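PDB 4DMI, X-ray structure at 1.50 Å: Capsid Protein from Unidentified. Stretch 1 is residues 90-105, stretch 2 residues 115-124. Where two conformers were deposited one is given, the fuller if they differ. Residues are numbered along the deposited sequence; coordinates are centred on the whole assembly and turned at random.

Stretch 1, residues 90-105: NLSSRDEASGAIAVIE
Stretch 2 115-124: LANNRIVSPD

How do the backbones run? Stretch 1 pairs twice with stretch 2: Arg94 and Asp95 lie parallel to Arg119 and Val121, while Ile104 pairs antiparallel with Ala116, CA atoms 5.1 Å apart. Between the two arms, a type I turn from Asp95 to Ser98 starts the chain back.

Which backbone bonds fix the register? Arg94 N donates to Asn118 O (3.0 Å), Val121 N to Arg94 O (3.1 Å) and Glu96 N to Val121 O (2.9 Å); a one-residue bulge lets Ile120 N also reach Arg94 O, weakly, at 3.1 Å. In the antiparallel arm Ile104 N meets Ala116 O at 3.2 Å, and Ile104 O accepts from Leu115 N at 2.8 Å.

What fills the gap between the arms? Asn118, chi1 73° (p), acts as a surrogate peptide: its ND2 donates to Ser92 O and Ala100 O, both at 3.1 Å, and its OD1 accepts from Ala102 N at 2.9 Å. Arg119 (m, t, m, chi4 176°) sends NH1 to Ser98 O at 2.9 Å, with Ile101 CG1 over one guanidinium face, 3.5 Å from CZ.

Where is the apolar packing? Leu91 (m, t) brings CD1 to 3.9 Å from Ala116 CB. Ala116 CB also lies 4.0 Å from Ile104 CB (m, m); these buried aliphatic groups meet at van der Waals distance, packing by shape and exclusion of water.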

# COMPACT_ATOMS: atom_id res chain seq x y z
N ASN B 90 9.34 16.62 1.05
CA ASN B 90 10.26 16.61 -0.09
C ASN B 90 11.56 17.32 0.22
O ASN B 90 11.63 18.21 1.08
CB ASN B 90 9.63 17.28 -1.33
CG ASN B 90 8.49 16.47 -1.92
OD1 ASN B 90 8.70 15.44 -2.56
ND2 ASN B 90 7.26 16.95 -1.71
N LEU B 91 12.60 16.91 -0.51
CA LEU B 91 13.89 17.58 -0.48
C LEU B 91 14.18 18.15 -1.85
O LEU B 91 13.76 17.59 -2.87
CB LEU B 91 15.00 16.57 -0.18
CG LEU B 91 14.76 15.55 0.94
CD1 LEU B 91 15.86 14.48 0.90
CD2 LEU B 91 14.76 16.26 2.29
N SER B 92 14.97 19.21 -1.91
CA SER B 92 15.49 19.71 -3.19
C SER B 92 16.58 18.80 -3.74
O SER B 92 17.66 18.74 -3.17
CB SER B 92 16.14 21.08 -2.99
OG SER B 92 15.24 22.04 -2.44
N SER B 93 16.34 18.13 -4.87
CA SER B 93 17.42 17.30 -5.41
C SER B 93 18.62 18.12 -5.84
O SER B 93 18.50 19.25 -6.30
CB SER B 93 16.96 16.41 -6.57
OG SER B 93 16.89 17.14 -7.79
N ARG B 94 19.81 17.52 -5.66
CA ARG B 94 21.03 18.09 -6.21
C ARG B 94 21.88 16.96 -6.79
O ARG B 94 21.63 15.78 -6.52
CB ARG B 94 21.83 18.85 -5.14
CG ARG B 94 21.12 20.06 -4.54
CD ARG B 94 20.99 21.20 -5.55
NE ARG B 94 22.29 21.73 -5.95
CZ ARG B 94 22.63 23.01 -5.90
NH1 ARG B 94 21.77 23.92 -5.47
NH2 ARG B 94 23.85 23.38 -6.28
N ASP B 95 22.87 17.34 -7.58
CA ASP B 95 23.90 16.43 -8.09
C ASP B 95 24.57 15.70 -6.93
O ASP B 95 24.72 16.26 -5.85
CB ASP B 95 24.94 17.25 -8.85
CG ASP B 95 25.94 16.40 -9.61
OD1 ASP B 95 26.49 15.43 -9.04
OD2 ASP B 95 26.18 16.71 -10.79
N GLU B 96 24.98 14.46 -7.16
CA GLU B 96 25.64 13.69 -6.10
C GLU B 96 26.95 14.32 -5.63
O GLU B 96 27.37 14.09 -4.49
CB GLU B 96 25.84 12.23 -6.52
CG GLU B 96 26.70 12.04 -7.75
CD GLU B 96 28.19 12.03 -7.45
OE1 GLU B 96 28.99 12.34 -8.36
OE2 GLU B 96 28.57 11.73 -6.29
N ALA B 97 27.56 15.14 -6.47
CA ALA B 97 28.81 15.81 -6.11
C ALA B 97 28.58 17.21 -5.53
O ALA B 97 29.53 17.94 -5.27
CB ALA B 97 29.76 15.88 -7.31
N SER B 98 27.32 17.58 -5.34
CA SER B 98 26.99 18.91 -4.83
C SER B 98 27.44 19.07 -3.38
O SER B 98 27.55 18.08 -2.66
CB SER B 98 25.48 19.14 -4.90
OG SER B 98 25.14 20.45 -4.49
N GLY B 99 27.68 20.31 -2.97
CA GLY B 99 27.90 20.62 -1.57
C GLY B 99 26.63 21.06 -0.85
O GLY B 99 26.67 21.34 0.34
N ALA B 100 25.51 21.11 -1.57
CA ALA B 100 24.25 21.61 -1.02
C ALA B 100 23.41 20.46 -0.47
O ALA B 100 22.87 19.65 -1.22
CB ALA B 100 23.47 22.41 -2.07
N ILE B 101 23.31 20.41 0.86
CA ILE B 101 22.70 19.29 1.57
C ILE B 101 21.32 19.65 2.10
O ILE B 101 21.17 20.68 2.75
CB ILE B 101 23.58 18.88 2.75
CG1 ILE B 101 24.96 18.44 2.25
CG2 ILE B 101 22.91 17.80 3.60
CD1 ILE B 101 25.97 18.16 3.36
N ALA B 102 20.33 18.80 1.82
CA ALA B 102 18.99 18.93 2.37
C ALA B 102 18.53 17.54 2.78
O ALA B 102 18.32 16.67 1.93
CB ALA B 102 18.05 19.51 1.35
N VAL B 103 18.41 17.31 4.08
CA VAL B 103 18.16 15.96 4.59
C VAL B 103 17.16 15.92 5.72
O VAL B 103 16.91 16.93 6.40
CB VAL B 103 19.47 15.28 5.09
CG1 VAL B 103 20.46 15.07 3.95
CG2 VAL B 103 20.11 16.08 6.23
N ILE B 104 16.58 14.74 5.91
CA ILE B 104 15.92 14.40 7.17
C ILE B 104 16.88 13.47 7.88
O ILE B 104 17.40 12.53 7.29
CB ILE B 104 14.60 13.64 6.93
CG1 ILE B 104 13.58 14.56 6.24
CG2 ILE B 104 14.04 13.10 8.25
CD1 ILE B 104 12.95 15.62 7.17
N GLU B 105 17.14 13.73 9.17
CA GLU B 105 18.03 12.87 9.93
C GLU B 105 17.60 12.70 11.38
O GLU B 105 16.94 13.56 11.96
CB GLU B 105 19.48 13.37 9.86
CG GLU B 105 19.68 14.74 10.48
CD GLU B 105 20.99 15.37 10.05
OE1 GLU B 105 21.65 14.79 9.16
OE2 GLU B 105 21.35 16.44 10.60
N LEU B 115 17.88 9.83 6.98
CA LEU B 115 16.72 9.01 6.61
C LEU B 115 16.18 9.37 5.23
O LEU B 115 15.47 8.58 4.60
CB LEU B 115 15.60 9.16 7.65
CG LEU B 115 15.98 8.83 9.09
CD1 LEU B 115 14.73 8.93 9.96
CD2 LEU B 115 16.62 7.44 9.18
N ALA B 116 16.52 10.56 4.74
CA ALA B 116 16.15 11.01 3.40
C ALA B 116 17.26 11.91 2.88
O ALA B 116 17.63 12.88 3.55
CB ALA B 116 14.82 11.76 3.42
N ASN B 117 17.81 11.57 1.72
CA ASN B 117 19.02 12.20 1.18
C ASN B 117 18.75 12.88 -0.18
O ASN B 117 18.11 12.28 -1.06
CB ASN B 117 20.11 11.13 1.04
CG ASN B 117 21.50 11.70 0.86
OD1 ASN B 117 21.69 12.81 0.34
ND2 ASN B 117 22.50 10.93 1.27
N ASN B 118 19.21 14.12 -0.35
CA ASN B 118 18.90 14.86 -1.58
C ASN B 118 19.95 14.77 -2.69
O ASN B 118 19.67 15.13 -3.84
CB ASN B 118 18.69 16.34 -1.28
CG ASN B 118 19.98 17.06 -0.95
OD1 ASN B 118 20.76 16.61 -0.09
ND2 ASN B 118 20.25 18.14 -1.65
N ARG B 119 21.17 14.35 -2.36
CA ARG B 119 22.29 14.47 -3.30
C ARG B 119 22.42 13.18 -4.11
O ARG B 119 23.28 12.34 -3.85
CB ARG B 119 23.60 14.82 -2.57
CG ARG B 119 23.60 16.25 -2.02
CD ARG B 119 24.95 16.64 -1.45
NE ARG B 119 25.29 15.85 -0.27
CZ ARG B 119 26.44 15.93 0.38
NH1 ARG B 119 27.39 16.77 -0.04
NH2 ARG B 119 26.66 15.18 1.46
N ILE B 120 21.57 13.06 -5.11
CA ILE B 120 21.33 11.78 -5.77
C ILE B 120 21.44 11.83 -7.29
O ILE B 120 21.63 10.78 -7.92
CB ILE B 120 19.94 11.23 -5.33
CG1 ILE B 120 19.67 9.81 -5.83
CG2 ILE B 120 18.82 12.16 -5.80
CD1 ILE B 120 20.67 8.78 -5.37
N VAL B 121 21.34 13.00 -7.92
CA VAL B 121 21.29 12.96 -9.39
C VAL B 121 22.68 12.92 -10.04
O VAL B 121 23.66 13.41 -9.48
CB VAL B 121 20.36 14.04 -10.02
CG1 VAL B 121 19.03 14.14 -9.27
CG2 VAL B 121 21.03 15.37 -10.09
N SER B 122 22.74 12.29 -11.21
CA SER B 122 24.00 12.08 -11.92
C SER B 122 23.85 12.51 -13.37
O SER B 122 23.68 11.66 -14.26
CB SER B 122 24.37 10.60 -11.88
OG SER B 122 25.67 10.41 -12.43
N PRO B 123 23.90 13.82 -13.62
CA PRO B 123 23.75 14.32 -14.99
C PRO B 123 24.94 13.93 -15.87
O PRO B 123 26.04 13.71 -15.35
CB PRO B 123 23.70 15.84 -14.80
CG PRO B 123 24.52 16.07 -13.54
CD PRO B 123 24.20 14.89 -12.66
N ASP B 124 24.72 13.84 -17.18
CA ASP B 124 25.82 13.57 -18.09
C ASP B 124 25.71 14.47 -19.30
O ASP B 124 24.62 14.69 -19.81
CB ASP B 124 25.81 12.10 -18.53
CG ASP B 124 27.00 11.76 -19.42
OD1 ASP B 124 28.14 12.15 -19.08
OD2 ASP B 124 26.78 11.12 -20.46
O HOH W 1 25.92 12.29 -2.88